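Local structure of cell division control protein 73 (Saccharomyces cerevisiae, 3V46) at residues K13-L18 / I68-V73; R87-F92 / K162-R167. The protein acts in the PAF1 complex in RNA polymerase II transcription and coupled histone modification, its C-terminal Ras-like domain promoting the association of that complex with chromatin. All coordinates share one frame; numbering follows the deposited sequence.

Interaction 1 (K13-L18 / I68-V73); sequences KDPIIL and IRFIIV
Asp-14, just ahead of strand 16-18, sits against Arg-69 of strand 68-73. Its CB lies 3.2 Å from the Arg-69 carbonyl O and also meets Ile-71 CD1. CG stays beside the backbone N (chi1 -69°) and rests against the same carbonyl O. Both carboxylate oxygens lie near Arg-69 CB, OD1 the nearer at 3.8 Å, and OD1 also accepts at 2.7 Å from a water that takes the Arg-69 N-H in turn. An alanine here would probably leave that water without its carboxylate partner and the Arg-69 N-H less securely bound. The Arg-69 guanidinium leads away to a salt bridge with Glu-58. Beyond this point strands 16-18 and 68-73 run parallel, neighbours in the central sheet of the Ras-like fold. Ile-71 N donates to Pro-15 O and Ile-71 O accepts from Ile-17 N at 2.9 Å; Val-73 N continues the pattern to Ile-17 O. Pro-15 has no N-H for Arg-69 O, which its CD meets instead at 3.3 Å, so the pairing begins with its carbonyl; Pro-15 CG packs on Ile-68 CG2. Apolar side chains fill both faces: Ile-17 CD1 meets Phe-70 CD1 at 3.8 Å, both residues touching Leu-160 of helix 149-166, and on the other face Leu-18 CD2 touches Val-73 CG2 at 3.6 Å.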
loop_
_atom_site.group_PDB
_atom_site.type_symbol
_atom_site.label_atom_id
_atom_site.label_comp_id
_atom_site.label_asym_id
_atom_site.label_seq_id
_atom_site.Cartn_x
_atom_site.Cartn_y
_atom_site.Cartn_z
ATOM N N LYS A 13 -1.529 -14.526 -11.242
ATOM C CA LYS A 13 -0.285 -13.772 -11.379
ATOM C C LYS A 13 -0.036 -13.038 -10.072
ATOM O O LYS A 13 -0.947 -12.928 -9.248
ATOM C CB LYS A 13 -0.336 -12.796 -12.557
ATOM C CG LYS A 13 -0.423 -13.479 -13.917
ATOM C CD LYS A 13 0.519 -12.836 -14.927
ATOM C CE LYS A 13 0.385 -13.485 -16.299
ATOM N NZ LYS A 13 1.284 -12.865 -17.315
ATOM N N ASP A 14 1.186 -12.554 -9.858
ATOM C CA ASP A 14 1.495 -11.890 -8.592
ATOM C C ASP A 14 0.726 -10.581 -8.449
ATOM O O ASP A 14 0.739 -9.727 -9.339
ATOM C CB ASP A 14 2.993 -11.635 -8.442
ATOM C CG ASP A 14 3.792 -12.916 -8.263
ATOM O OD1 ASP A 14 3.207 -13.946 -7.863
ATOM O OD2 ASP A 14 5.015 -12.888 -8.504
ATOM N N PRO A 15 0.040 -10.416 -7.316
ATOM C CA PRO A 15 -0.667 -9.151 -7.108
ATOM C C PRO A 15 0.292 -7.976 -6.894
ATOM O O PRO A 15 1.447 -8.138 -6.476
ATOM C CB PRO A 15 -1.496 -9.418 -5.848
ATOM C CG PRO A 15 -0.769 -10.504 -5.139
ATOM C CD PRO A 15 -0.144 -11.351 -6.197
ATOM N N ILE A 16 -0.220 -6.782 -7.157
ATOM C CA ILE A 16 0.580 -5.576 -7.133
ATOM C C ILE A 16 0.050 -4.587 -6.104
ATOM O O ILE A 16 -1.162 -4.394 -5.977
ATOM C CB ILE A 16 0.574 -4.909 -8.517
ATOM C CG1 ILE A 16 1.134 -5.884 -9.564
ATOM C CG2 ILE A 16 1.367 -3.624 -8.496
ATOM C CD1 ILE A 16 0.932 -5.452 -11.009
ATOM N N ILE A 17 0.970 -3.969 -5.368
ATOM C CA ILE A 17 0.659 -2.884 -4.453
ATOM C C ILE A 17 1.349 -1.638 -4.973
ATOM O O ILE A 17 2.547 -1.652 -5.246
ATOM C CB ILE A 17 1.147 -3.182 -3.023
ATOM C CG1 ILE A 17 0.460 -4.436 -2.466
ATOM C CG2 ILE A 17 0.851 -1.994 -2.109
ATOM C CD1 ILE A 17 0.941 -4.888 -1.065
ATOM N N LEU A 18 0.598 -0.559 -5.137
ATOM C CA LEU A 18 1.184 0.700 -5.592
ATOM C C LEU A 18 1.472 1.589 -4.399
ATOM O O LEU A 18 0.583 1.868 -3.607
ATOM C CB LEU A 18 0.234 1.434 -6.524
ATOM C CG LEU A 18 -0.237 0.690 -7.757
ATOM C CD1 LEU A 18 -1.123 1.601 -8.598
ATOM C CD2 LEU A 18 0.956 0.227 -8.544
ATOM N N ILE A 68 1.656 -15.904 -1.069
ATOM C CA ILE A 68 1.388 -14.874 -2.060
ATOM C C ILE A 68 2.616 -13.980 -2.159
ATOM O O ILE A 68 3.173 -13.571 -1.145
ATOM C CB ILE A 68 0.157 -14.021 -1.676
ATOM C CG1 ILE A 68 -1.107 -14.885 -1.583
ATOM C CG2 ILE A 68 -0.045 -12.885 -2.677
ATOM C CD1 ILE A 68 -1.448 -15.648 -2.851
ATOM N N ARG A 69 3.054 -13.713 -3.384
ATOM C CA ARG A 69 4.192 -12.848 -3.625
ATOM C C ARG A 69 3.678 -11.552 -4.201
ATOM O O ARG A 69 3.042 -11.535 -5.255
ATOM C CB ARG A 69 5.175 -13.488 -4.600
ATOM C CG ARG A 69 5.845 -14.756 -4.082
ATOM C CD ARG A 69 6.876 -15.281 -5.074
ATOM N NE ARG A 69 7.477 -16.524 -4.605
ATOM C CZ ARG A 69 8.303 -17.277 -5.326
ATOM N NH1 ARG A 69 8.627 -16.915 -6.559
ATOM N NH2 ARG A 69 8.802 -18.397 -4.814
ATOM N N PHE A 70 3.929 -10.471 -3.478
ATOM C CA PHE A 70 3.554 -9.135 -3.912
ATOM C C PHE A 70 4.664 -8.423 -4.647
ATOM O O PHE A 70 5.828 -8.486 -4.262
ATOM C CB PHE A 70 3.147 -8.275 -2.711
ATOM C CG PHE A 70 1.941 -8.780 -1.992
ATOM C CD1 PHE A 70 0.668 -8.404 -2.396
ATOM C CD2 PHE A 70 2.071 -9.635 -0.906
ATOM C CE1 PHE A 70 -0.456 -8.874 -1.735
ATOM C CE2 PHE A 70 0.954 -10.102 -0.244
ATOM C CZ PHE A 70 -0.309 -9.723 -0.659
ATOM N N ILE A 71 4.275 -7.730 -5.706
ATOM C CA ILE A 71 5.134 -6.774 -6.373
ATOM C C ILE A 71 4.715 -5.403 -5.866
ATOM O O ILE A 71 3.564 -5.013 -6.017
ATOM C CB ILE A 71 4.936 -6.854 -7.886
ATOM C CG1 ILE A 71 5.318 -8.256 -8.386
ATOM C CG2 ILE A 71 5.753 -5.791 -8.592
ATOM C CD1 ILE A 71 4.850 -8.535 -9.783
ATOM N N ILE A 72 5.642 -4.681 -5.256
ATOM C CA ILE A 72 5.342 -3.392 -4.631
ATOM C C ILE A 72 6.163 -2.339 -5.354
ATOM O O ILE A 72 7.385 -2.393 -5.364
ATOM C CB ILE A 72 5.688 -3.414 -3.139
ATOM C CG1 ILE A 72 4.977 -4.593 -2.463
ATOM C CG2 ILE A 72 5.315 -2.075 -2.484
ATOM C CD1 ILE A 72 5.270 -4.755 -0.993
ATOM N N VAL A 73 5.485 -1.411 -6.011
ATOM C CA VAL A 73 6.163 -0.484 -6.899
ATOM C C VAL A 73 5.774 0.944 -6.616
ATOM O O VAL A 73 4.633 1.215 -6.247
ATOM C CB VAL A 73 5.890 -0.800 -8.383
ATOM C CG1 VAL A 73 6.652 -2.029 -8.803
ATOM C CG2 VAL A 73 4.397 -0.969 -8.659
HETATM O O HOH W 1 1.593 -14.708 -5.853
#

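Interaction 2 (R87-F92 / K162-R167)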
loop_
_atom_site.group_PDB
_atom_site.type_symbol
_atom_site.label_atom_id
_atom_site.label_comp_id
_atom_site.label_asym_id
_atom_site.label_seq_id
_atom_site.Cartn_x
_atom_site.Cartn_y
_atom_site.Cartn_z
ATOM N N ARG A 87 -4.374 -6.529 -11.651
ATOM C CA ARG A 87 -3.577 -7.181 -10.615
ATOM C C ARG A 87 -3.341 -6.284 -9.408
ATOM O O ARG A 87 -2.812 -6.732 -8.399
ATOM C CB ARG A 87 -2.218 -7.611 -11.181
ATOM C CG ARG A 87 -2.305 -8.735 -12.218
ATOM C CD ARG A 87 -1.002 -8.898 -12.985
ATOM N NE ARG A 87 0.133 -9.189 -12.118
ATOM C CZ ARG A 87 1.395 -9.231 -12.528
ATOM N NH1 ARG A 87 1.689 -9.019 -13.804
ATOM N NH2 ARG A 87 2.367 -9.491 -11.669
ATOM N N VAL A 88 -3.705 -5.010 -9.512
ATOM C CA VAL A 88 -3.473 -4.070 -8.418
ATOM C C VAL A 88 -4.504 -4.328 -7.324
ATOM O O VAL A 88 -5.710 -4.219 -7.558
ATOM C CB VAL A 88 -3.540 -2.611 -8.916
ATOM C CG1 VAL A 88 -3.474 -1.625 -7.754
ATOM C CG2 VAL A 88 -2.411 -2.331 -9.893
ATOM N N VAL A 89 -4.021 -4.696 -6.140
ATOM C CA VAL A 89 -4.893 -5.094 -5.029
ATOM C C VAL A 89 -4.900 -4.077 -3.891
ATOM O O VAL A 89 -5.795 -4.092 -3.050
ATOM C CB VAL A 89 -4.516 -6.486 -4.465
ATOM C CG1 VAL A 89 -4.691 -7.559 -5.529
ATOM C CG2 VAL A 89 -3.100 -6.500 -3.923
ATOM N N ALA A 90 -3.910 -3.188 -3.857
ATOM C CA ALA A 90 -3.869 -2.138 -2.843
ATOM C C ALA A 90 -3.094 -0.958 -3.367
ATOM O O ALA A 90 -2.123 -1.116 -4.118
ATOM C CB ALA A 90 -3.245 -2.656 -1.554
ATOM N N ILE A 91 -3.529 0.225 -2.943
ATOM C CA ILE A 91 -2.911 1.483 -3.316
ATOM C C ILE A 91 -2.713 2.308 -2.055
ATOM O O ILE A 91 -3.677 2.612 -1.340
ATOM C CB ILE A 91 -3.786 2.252 -4.325
ATOM C CG1 ILE A 91 -3.967 1.416 -5.613
ATOM C CG2 ILE A 91 -3.171 3.614 -4.656
ATOM C CD1 ILE A 91 -4.928 1.997 -6.597
ATOM N N PHE A 92 -1.455 2.642 -1.764
ATOM C CA PHE A 92 -1.144 3.588 -0.713
ATOM C C PHE A 92 -1.189 4.974 -1.318
ATOM O O PHE A 92 -0.596 5.212 -2.374
ATOM C CB PHE A 92 0.247 3.331 -0.129
ATOM C CG PHE A 92 0.347 2.099 0.727
ATOM C CD1 PHE A 92 -0.294 0.928 0.381
ATOM C CD2 PHE A 92 1.100 2.110 1.873
ATOM C CE1 PHE A 92 -0.182 -0.206 1.179
ATOM C CE2 PHE A 92 1.216 0.977 2.662
ATOM C CZ PHE A 92 0.589 -0.176 2.310
ATOM N N LYS A 162 -8.297 -10.027 3.754
ATOM C CA LYS A 162 -9.730 -9.944 3.513
ATOM C C LYS A 162 -9.996 -9.444 2.099
ATOM O O LYS A 162 -10.876 -9.954 1.386
ATOM C CB LYS A 162 -10.337 -8.990 4.537
ATOM C CG LYS A 162 -11.835 -8.773 4.434
ATOM C CD LYS A 162 -12.322 -7.848 5.550
ATOM C CE LYS A 162 -11.711 -8.231 6.904
ATOM N NZ LYS A 162 -12.116 -7.301 7.997
ATOM N N GLU A 163 -9.224 -8.448 1.686
ATOM C CA GLU A 163 -9.396 -7.880 0.366
ATOM C C GLU A 163 -9.039 -8.921 -0.695
ATOM O O GLU A 163 -9.767 -9.077 -1.668
ATOM C CB GLU A 163 -8.560 -6.606 0.208
ATOM C CG GLU A 163 -8.639 -5.945 -1.163
ATOM C CD GLU A 163 -10.020 -5.398 -1.497
ATOM O OE1 GLU A 163 -10.876 -5.307 -0.591
ATOM O OE2 GLU A 163 -10.251 -5.056 -2.680
ATOM N N LEU A 164 -7.941 -9.654 -0.498
ATOM C CA LEU A 164 -7.539 -10.677 -1.467
ATOM C C LEU A 164 -8.606 -11.759 -1.615
ATOM O O LEU A 164 -8.940 -12.177 -2.721
ATOM C CB LEU A 164 -6.211 -11.316 -1.070
ATOM C CG LEU A 164 -5.002 -10.391 -1.144
ATOM C CD1 LEU A 164 -3.780 -11.092 -0.600
ATOM C CD2 LEU A 164 -4.778 -9.950 -2.571
ATOM N N ILE A 165 -9.146 -12.215 -0.496
ATOM C CA ILE A 165 -10.169 -13.249 -0.530
ATOM C C ILE A 165 -11.386 -12.734 -1.301
ATOM O O ILE A 165 -11.977 -13.459 -2.098
ATOM C CB ILE A 165 -10.527 -13.704 0.891
ATOM C CG1 ILE A 165 -9.386 -14.561 1.450
ATOM C CG2 ILE A 165 -11.835 -14.509 0.915
ATOM C CD1 ILE A 165 -9.454 -14.779 2.936
ATOM N N SER A 166 -11.730 -11.465 -1.105
ATOM C CA SER A 166 -12.879 -10.892 -1.802
ATOM C C SER A 166 -12.616 -10.750 -3.301
ATOM O O SER A 166 -13.557 -10.823 -4.099
ATOM C CB SER A 166 -13.288 -9.551 -1.191
ATOM O OG SER A 166 -12.430 -8.503 -1.600
ATOM N N ARG A 167 -11.349 -10.568 -3.684
ATOM C CA ARG A 167 -10.984 -10.441 -5.099
ATOM C C ARG A 167 -10.715 -11.811 -5.729
ATOM O O ARG A 167 -10.305 -11.894 -6.890
ATOM C CB ARG A 167 -9.744 -9.554 -5.291
ATOM C CG ARG A 167 -9.813 -8.153 -4.683
ATOM C CD ARG A 167 -10.334 -7.086 -5.646
ATOM N NE ARG A 167 -9.785 -7.193 -6.998
ATOM C CZ ARG A 167 -8.824 -6.418 -7.499
ATOM N NH1 ARG A 167 -8.286 -5.455 -6.768
ATOM N NH2 ARG A 167 -8.411 -6.604 -8.747
HETATM O O HOH W 2 -7.316 -3.965 -9.862
HETATM O O HOH W 3 -8.196 -4.361 -4.075
#
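Arg-167 turns the edge of its guanidinium to Val-88: NH1 donates to the backbone O of Val-88 at 3.0 Å, with an N-H...O angle of 159°. The acceptor lies close to the guanidinium plane, but the donor is tilted 21° from the plane of the carbonyl. The arginine chain is bent at both chi2, which at -92° sets CD, and chi3, and its guanidinium lies beside the strand backbone. Two waters extend the grip. One donates to Val-88 O and accepts from Arg-167 NH2. The other lies in the guanidinium plane, accepts from Arg-167 NH1 at 2.9 Å, and donates to Val-89 O and, at 2.6 Å, to Glu-163 OE2. Arginine suits this place because its several N-H groups can bond Val-88 O directly and reach Val-89 O through a water; the backbone of Val-89, bent away from the extended form, turns both carbonyls to one side. Glu-163 approaches from the helix with CG 3.9 Å from Val-89 O, and its carboxylate probably eases the positive charge through the shared water.

The apolar half is made by Leu-164 and Val-89, whose side chains cross obliquely. Leu-164 CD2 settles on the branched end of Val-89, 3.8 Å from CG1 and little farther from CB and CG2; a forked leucine reaching over a compact valine suits the buried side. At the helix end Glu-163 O accepts from Arg-167 N and, at 2.7 Å, from Ser-166 OG, the short serine side chain folding back on its own helix.

The contact thus lays the C-terminal end of helix 149-166 on the start of strand 88-92. Leu-164 also reaches Phe-70 of strand 68-73 and Phe-61, Tyr-169 touches Val-89, and Glu-163 extends to Lys-116 of strand 116-122, so the helix end packs across several strands of the sheet.

In the fold
From the N terminus, residues 13-18 enter the sheet first, and interaction 1 closes a loop of 49 residues that includes helix 32-38 and strand 54-59. The chain then passes from strand 68-73 to strand 88-92, where interaction 2 opens; it closes 69 residues later, after strands 116-122 and 136-141, at the end of helix 149-166. The two closures follow in series, neither nesting nor crossing. They meet through the sheet, since strand 16-18 lies between 68-73 and 88-92: Asp-14 O is probably hydrogen-bonded to Arg-87 NH2, and Leu-18 O to Phe-92 N. Together they tie the N-terminal strand and the C-terminal helix to the same sheet.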